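Local coordinates for succinylglutamate desuccinylase (Vibrio parahaemolyticus, PDB 2BCO), which probably hydrolyses N-succinyl-L-glutamate to succinate and L-glutamate with one zinc ion per subunit, the last step of arginine breakdown by the AST pathway, at residues A[43-46]-A[47-51]; A[74-77]-A[78-82]. All coordinates share one frame; numbering follows the deposited sequence.

Interaction 1: residues A[43-46]-A[47-51]; sequences EVIP and ENPTQ
The P46 carbonyl and the P49 ring meet across a tight bend. CG and CD of P49 sit beyond P46 O, obliquely off one side of the carbonyl plane, not stacked on the peptide. The P46 O to P49 CG distance is 3.4 Å. P46 O to P49 CD is 3.5 Å. P46 O and the I45 methyl CG2 both lie on the same side of the P49 ring plane. The exo pucker tips CG of P49 toward them.

The motif is a beta-turn over P46, E47, N48 and P49 at the end of strand 41-45. Its backbone angles at E47 and N48 are roughly those of type VIII. Turns of this type generally lack the bond from the fourth residue's N-H to the first carbonyl, and P49 has no N-H to give. The ring carbons CG and CD lie against that carbonyl oxygen instead.

The E47 side chain leaves the bend after CB, which still touches P46 C. CG is anti to the backbone N (chi1 175°) and the chain is extended beyond it. N48 is exposed and poorly ordered.

P46 itself is buried, and its ring touches R90 of strand 90-95. I45 still pairs through its backbone with Q33 of the other neighbouring strand. Beyond the turn, T50 bonds to T53 OG1 through its N and to E52 N through its OG1. The loop then leads to strand 55-60.

I45 has CG1 beside its own N (chi1 -59°), which turns CG2 onward along the chain. The I45 and P49 side chains meet at a slant, with I45 CG2 4.1 Å from P49 CG.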
ATOM      1  N   GLU A  43      -9.432  -4.174 -15.152  1.00 16.92           N
ATOM      2  CA  GLU A  43      -8.769  -3.031 -15.760  1.00 17.97           C
ATOM      3  C   GLU A  43      -9.831  -2.037 -16.208  1.00 18.41           C
ATOM      4  O   GLU A  43     -10.897  -2.430 -16.680  1.00 19.87           O
ATOM      5  CB  GLU A  43      -7.933  -3.446 -16.965  1.00 22.70           C
ATOM      6  CG  GLU A  43      -7.042  -2.321 -17.469  1.00 25.04           C
ATOM      7  CD  GLU A  43      -6.089  -2.770 -18.551  1.00 29.61           C
ATOM      8  OE1 GLU A  43      -5.357  -3.767 -18.328  1.00 32.45           O
ATOM      9  OE2 GLU A  43      -6.064  -2.124 -19.620  1.00 28.05           O
ATOM     10  N   VAL A  44      -9.551  -0.753 -16.040  1.00 18.93           N
ATOM     11  CA  VAL A  44     -10.485   0.284 -16.446  1.00 18.80           C
ATOM     12  C   VAL A  44      -9.712   1.233 -17.351  1.00 20.71           C
ATOM     13  O   VAL A  44      -8.722   1.833 -16.938  1.00 21.11           O
ATOM     14  CB  VAL A  44     -11.051   1.040 -15.217  1.00 13.65           C
ATOM     15  CG1 VAL A  44     -12.094   2.053 -15.648  1.00 14.38           C
ATOM     16  CG2 VAL A  44     -11.669   0.049 -14.246  1.00 15.94           C
ATOM     17  N   ILE A  45     -10.156   1.343 -18.598  1.00 23.48           N
ATOM     18  CA  ILE A  45      -9.505   2.204 -19.576  1.00 24.88           C
ATOM     19  C   ILE A  45     -10.407   3.392 -19.912  1.00 25.68           C
ATOM     20  O   ILE A  45     -11.609   3.225 -20.119  1.00 24.44           O
ATOM     21  CB  ILE A  45      -9.200   1.417 -20.876  1.00 34.43           C
ATOM     22  CG1 ILE A  45      -8.294   0.223 -20.557  1.00 35.50           C
ATOM     23  CG2 ILE A  45      -8.553   2.337 -21.915  1.00 34.11           C
ATOM     24  CD1 ILE A  45      -7.980  -0.655 -21.755  1.00 37.00           C
ATOM     25  N   PRO A  46      -9.837   4.605 -19.958  1.00 14.51           N
ATOM     26  CA  PRO A  46     -10.594   5.819 -20.271  1.00 18.91           C
ATOM     27  C   PRO A  46     -11.051   5.855 -21.730  1.00 21.38           C
ATOM     28  O   PRO A  46     -10.463   5.209 -22.595  1.00 18.57           O
ATOM     29  CB  PRO A  46      -9.599   6.937 -19.972  1.00 32.01           C
ATOM     30  CG  PRO A  46      -8.646   6.321 -19.006  1.00 32.03           C
ATOM     31  CD  PRO A  46      -8.461   4.947 -19.569  1.00 29.87           C
ATOM     32  N   GLU A  47     -12.097   6.623 -21.998  1.00 25.33           N
ATOM     33  CA  GLU A  47     -12.619   6.752 -23.350  1.00 30.05           C
ATOM     34  C   GLU A  47     -11.598   7.387 -24.291  1.00 32.54           C
ATOM     35  O   GLU A  47     -11.453   6.955 -25.433  1.00 30.12           O
ATOM     36  CB  GLU A  47     -13.890   7.600 -23.340  1.00 67.01           C
ATOM     37  CG  GLU A  47     -14.454   7.889 -24.722  1.00 73.03           C
ATOM     38  CD  GLU A  47     -15.579   8.900 -24.678  1.00 75.21           C
ATOM     39  OE1 GLU A  47     -15.359  10.009 -24.147  1.00 76.97           O
ATOM     40  OE2 GLU A  47     -16.679   8.588 -25.179  1.00 75.83           O
ATOM     41  N   ASN A  48     -10.897   8.412 -23.810  1.00 38.53           N
ATOM     42  CA  ASN A  48      -9.901   9.116 -24.617  1.00 39.77           C
ATOM     43  C   ASN A  48      -8.487   9.081 -24.034  1.00 38.33           C
ATOM     44  O   ASN A  48      -8.036  10.045 -23.411  1.00 37.83           O
ATOM     45  CB  ASN A  48     -10.315  10.579 -24.811  1.00 88.61           C
ATOM     46  CG  ASN A  48      -9.329  11.353 -25.673  1.00 93.30           C
ATOM     47  OD1 ASN A  48      -9.179  11.075 -26.865  1.00 93.32           O
ATOM     48  ND2 ASN A  48      -8.648  12.323 -25.071  1.00 93.82           N
ATOM     49  N   PRO A  49      -7.762   7.974 -24.239  1.00 46.89           N
ATOM     50  CA  PRO A  49      -6.400   7.869 -23.711  1.00 46.34           C
ATOM     51  C   PRO A  49      -5.440   8.810 -24.440  1.00 45.95           C
ATOM     52  O   PRO A  49      -5.584   9.038 -25.639  1.00 47.23           O
ATOM     53  CB  PRO A  49      -6.046   6.402 -23.955  1.00 36.34           C
ATOM     54  CG  PRO A  49      -7.382   5.715 -24.003  1.00 36.46           C
ATOM     55  CD  PRO A  49      -8.205   6.686 -24.796  1.00 37.00           C
ATOM     56  N   THR A  50      -4.472   9.359 -23.710  1.00 42.88           N
ATOM     57  CA  THR A  50      -3.473  10.247 -24.297  1.00 42.57           C
ATOM     58  C   THR A  50      -2.097   9.892 -23.747  1.00 44.02           C
ATOM     59  O   THR A  50      -1.952   8.958 -22.956  1.00 44.05           O
ATOM     60  CB  THR A  50      -3.740  11.736 -23.983  1.00 40.77           C
ATOM     61  OG1 THR A  50      -3.429  12.007 -22.608  1.00 39.04           O
ATOM     62  CG2 THR A  50      -5.191  12.088 -24.265  1.00 41.51           C
ATOM     63  N   GLN A  51      -1.088  10.649 -24.165  1.00 47.90           N
ATOM     64  CA  GLN A  51       0.275  10.399 -23.725  1.00 48.15           C
ATOM     65  C   GLN A  51       0.469  10.768 -22.263  1.00 45.72           C
ATOM     66  O   GLN A  51       1.407  10.300 -21.622  1.00 44.65           O
ATOM     67  CB  GLN A  51       1.270  11.180 -24.594  1.00 64.70           C
ATOM     68  CG  GLN A  51       1.055  12.690 -24.629  1.00 70.81           C
ATOM     69  CD  GLN A  51       0.055  13.134 -25.690  1.00 73.87           C
ATOM     70  OE1 GLN A  51      -1.143  12.861 -25.595  1.00 74.17           O
ATOM     71  NE2 GLN A  51       0.551  13.828 -26.713  1.00 73.94           N
TER

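Interaction 2: residues A[74-77]-A[78-82]; sequences DSII and KDIES
I80 N donates to I76 O at 2.9 Å, with 152° at the hydrogen. Three more i to i+4 bonds run beside it. D79 N reaches S75 O at 3.0 Å. E81 N reaches I77 O at the same 3.0 Å. The bond from K78 N to D74 O is longer, at 3.2 Å. The donors sit tilted from the carbonyl planes, more so at D74 and S75 than at I76 and I77.

The D79 carboxylate folds back beside the backbone N (chi1 -70°). This sets its CG 3.2 Å from S75 O. Its OD2 also lies near that carbonyl, but the partner of OD2 is R242 of helix 235-245, in a salt bridge. K78 NZ is 4.3 Å from D74 OD2, a loose attraction between opposite charges and not a salt bridge. The other oxygen, D74 OD1, is held by L11 N and S9 OG. E81 OE1 is bonded to L5 N. The N-terminal segment is thus tied to this helix.

On the buried side, I76 CG2 packs 3.7 Å from I80 CD1. I80 CG1 lies beyond I76 O, tilted from its carbonyl plane, 3.1 Å away. I76 faces helix 235-245 and F93, while I77 meets F6, L42 and F93. This is the last part of helix 68-81, the amphipathic helix of the beta-alpha-beta unit joining parallel strands 55-60 and 90-95 in the catalytic domain.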
ATOM      1  N   ASP A  74     -14.531  -1.343  -3.996  1.00 10.95           N
ATOM      2  CA  ASP A  74     -15.802  -1.886  -4.453  1.00 11.72           C
ATOM      3  C   ASP A  74     -16.822  -0.808  -4.824  1.00 12.85           C
ATOM      4  O   ASP A  74     -17.570  -0.965  -5.788  1.00 14.92           O
ATOM      5  CB  ASP A  74     -16.398  -2.799  -3.389  1.00 16.80           C
ATOM      6  CG  ASP A  74     -17.659  -3.479  -3.857  1.00 18.15           C
ATOM      7  OD1 ASP A  74     -17.580  -4.304  -4.791  1.00 18.08           O
ATOM      8  OD2 ASP A  74     -18.732  -3.176  -3.293  1.00 23.54           O
ATOM      9  N   SER A  75     -16.856   0.276  -4.055  1.00 14.27           N
ATOM     10  CA  SER A  75     -17.776   1.385  -4.319  1.00 16.64           C
ATOM     11  C   SER A  75     -17.316   2.222  -5.516  1.00 17.37           C
ATOM     12  O   SER A  75     -18.141   2.798  -6.232  1.00 18.24           O
ATOM     13  CB  SER A  75     -17.905   2.278  -3.087  1.00 14.91           C
ATOM     14  OG  SER A  75     -18.376   1.530  -1.975  1.00 21.05           O
ATOM     15  N   ILE A  76     -16.004   2.293  -5.728  1.00 14.84           N
ATOM     16  CA  ILE A  76     -15.468   3.034  -6.866  1.00 12.93           C
ATOM     17  C   ILE A  76     -15.827   2.290  -8.154  1.00 13.20           C
ATOM     18  O   ILE A  76     -16.209   2.909  -9.149  1.00 13.42           O
ATOM     19  CB  ILE A  76     -13.929   3.225  -6.732  1.00  9.17           C
ATOM     20  CG1 ILE A  76     -13.657   4.371  -5.747  1.00  8.00           C
ATOM     21  CG2 ILE A  76     -13.286   3.514  -8.083  1.00  5.95           C
ATOM     22  CD1 ILE A  76     -12.225   4.505  -5.324  1.00  5.90           C
ATOM     23  N   ILE A  77     -15.721   0.964  -8.130  1.00 13.65           N
ATOM     24  CA  ILE A  77     -16.059   0.158  -9.298  1.00 15.81           C
ATOM     25  C   ILE A  77     -17.549   0.351  -9.602  1.00 20.63           C
ATOM     26  O   ILE A  77     -17.950   0.544 -10.750  1.00 19.88           O
ATOM     27  CB  ILE A  77     -15.804  -1.353  -9.049  1.00 17.35           C
ATOM     28  CG1 ILE A  77     -14.331  -1.598  -8.696  1.00 13.91           C
ATOM     29  CG2 ILE A  77     -16.228  -2.159 -10.270  1.00 13.27           C
ATOM     30  CD1 ILE A  77     -13.365  -1.207  -9.771  1.00 17.28           C
ATOM     31  N   LYS A  78     -18.364   0.305  -8.560  1.00 24.88           N
ATOM     32  CA  LYS A  78     -19.800   0.473  -8.715  1.00 28.01           C
ATOM     33  C   LYS A  78     -20.156   1.838  -9.305  1.00 28.74           C
ATOM     34  O   LYS A  78     -21.063   1.942 -10.134  1.00 27.00           O
ATOM     35  CB  LYS A  78     -20.489   0.288  -7.361  1.00 57.21           C
ATOM     36  CG  LYS A  78     -22.011   0.313  -7.407  1.00 64.20           C
ATOM     37  CD  LYS A  78     -22.599  -0.063  -6.053  1.00 71.47           C
ATOM     38  CE  LYS A  78     -22.165  -1.467  -5.628  1.00 75.50           C
ATOM     39  NZ  LYS A  78     -22.680  -1.849  -4.283  1.00 80.17           N
ATOM     40  N   ASP A  79     -19.442   2.882  -8.886  1.00 26.78           N
ATOM     41  CA  ASP A  79     -19.716   4.225  -9.391  1.00 24.84           C
ATOM     42  C   ASP A  79     -19.209   4.418 -10.816  1.00 24.03           C
ATOM     43  O   ASP A  79     -19.816   5.143 -11.603  1.00 23.78           O
ATOM     44  CB  ASP A  79     -19.119   5.289  -8.460  1.00 25.61           C
ATOM     45  CG  ASP A  79     -19.850   5.370  -7.123  1.00 27.01           C
ATOM     46  OD1 ASP A  79     -20.974   4.829  -7.022  1.00 25.64           O
ATOM     47  OD2 ASP A  79     -19.313   5.979  -6.173  1.00 28.30           O
ATOM     48  N   ILE A  80     -18.099   3.772 -11.151  1.00 24.17           N
ATOM     49  CA  ILE A  80     -17.558   3.875 -12.499  1.00 23.92           C
ATOM     50  C   ILE A  80     -18.508   3.173 -13.470  1.00 26.00           C
ATOM     51  O   ILE A  80     -18.738   3.645 -14.586  1.00 25.82           O
ATOM     52  CB  ILE A  80     -16.167   3.203 -12.606  1.00 19.00           C
ATOM     53  CG1 ILE A  80     -15.134   4.005 -11.813  1.00 16.73           C
ATOM     54  CG2 ILE A  80     -15.758   3.072 -14.071  1.00 17.10           C
ATOM     55  CD1 ILE A  80     -13.769   3.365 -11.768  1.00 12.22           C
ATOM     56  N   GLU A  81     -19.062   2.044 -13.040  1.00 25.85           N
ATOM     57  CA  GLU A  81     -19.966   1.273 -13.886  1.00 29.03           C
ATOM     58  C   GLU A  81     -21.302   1.970 -14.102  1.00 29.20           C
ATOM     59  O   GLU A  81     -21.962   1.735 -15.107  1.00 31.15           O
ATOM     60  CB  GLU A  81     -20.207  -0.116 -13.291  1.00 40.16           C
ATOM     61  CG  GLU A  81     -20.099  -1.235 -14.309  1.00 45.50           C
ATOM     62  CD  GLU A  81     -20.415  -2.599 -13.724  1.00 50.16           C
ATOM     63  OE1 GLU A  81     -20.056  -3.613 -14.368  1.00 53.72           O
ATOM     64  OE2 GLU A  81     -21.028  -2.659 -12.632  1.00 47.76           O
ATOM     65  N   SER A  82     -21.695   2.823 -13.162  1.00 35.79           N
ATOM     66  CA  SER A  82     -22.953   3.554 -13.274  1.00 36.77           C
ATOM     67  C   SER A  82     -22.738   4.936 -13.895  1.00 37.96           C
ATOM     68  O   SER A  82     -23.685   5.709 -14.037  1.00 39.36           O
ATOM     69  CB  SER A  82     -23.607   3.712 -11.897  1.00 35.39           C
ATOM     70  OG  SER A  82     -22.829   4.535 -11.048  1.00 33.95           O
TER

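How the interactions relate
Interaction 1 comes first along the chain and closes before interaction 2 opens. Strand 55-60 and the first part of helix 68-81 lie between them. Their centres are 16 Å apart, on the same side of the chain's centre. They touch directly where V44 CG1 packs 4.1 Å from I80 CG2. Residues 43-46 belong to strand 41-45, which pairs antiparallel with strand 90-95. Residues 74-82 form the end of the helix packed against those two strands. The strand, through V44, packs on the helix, and the loop 47-51 leads away from that contact toward strand 55-60. Both lie away from the zinc site, in a peripheral part of the fold.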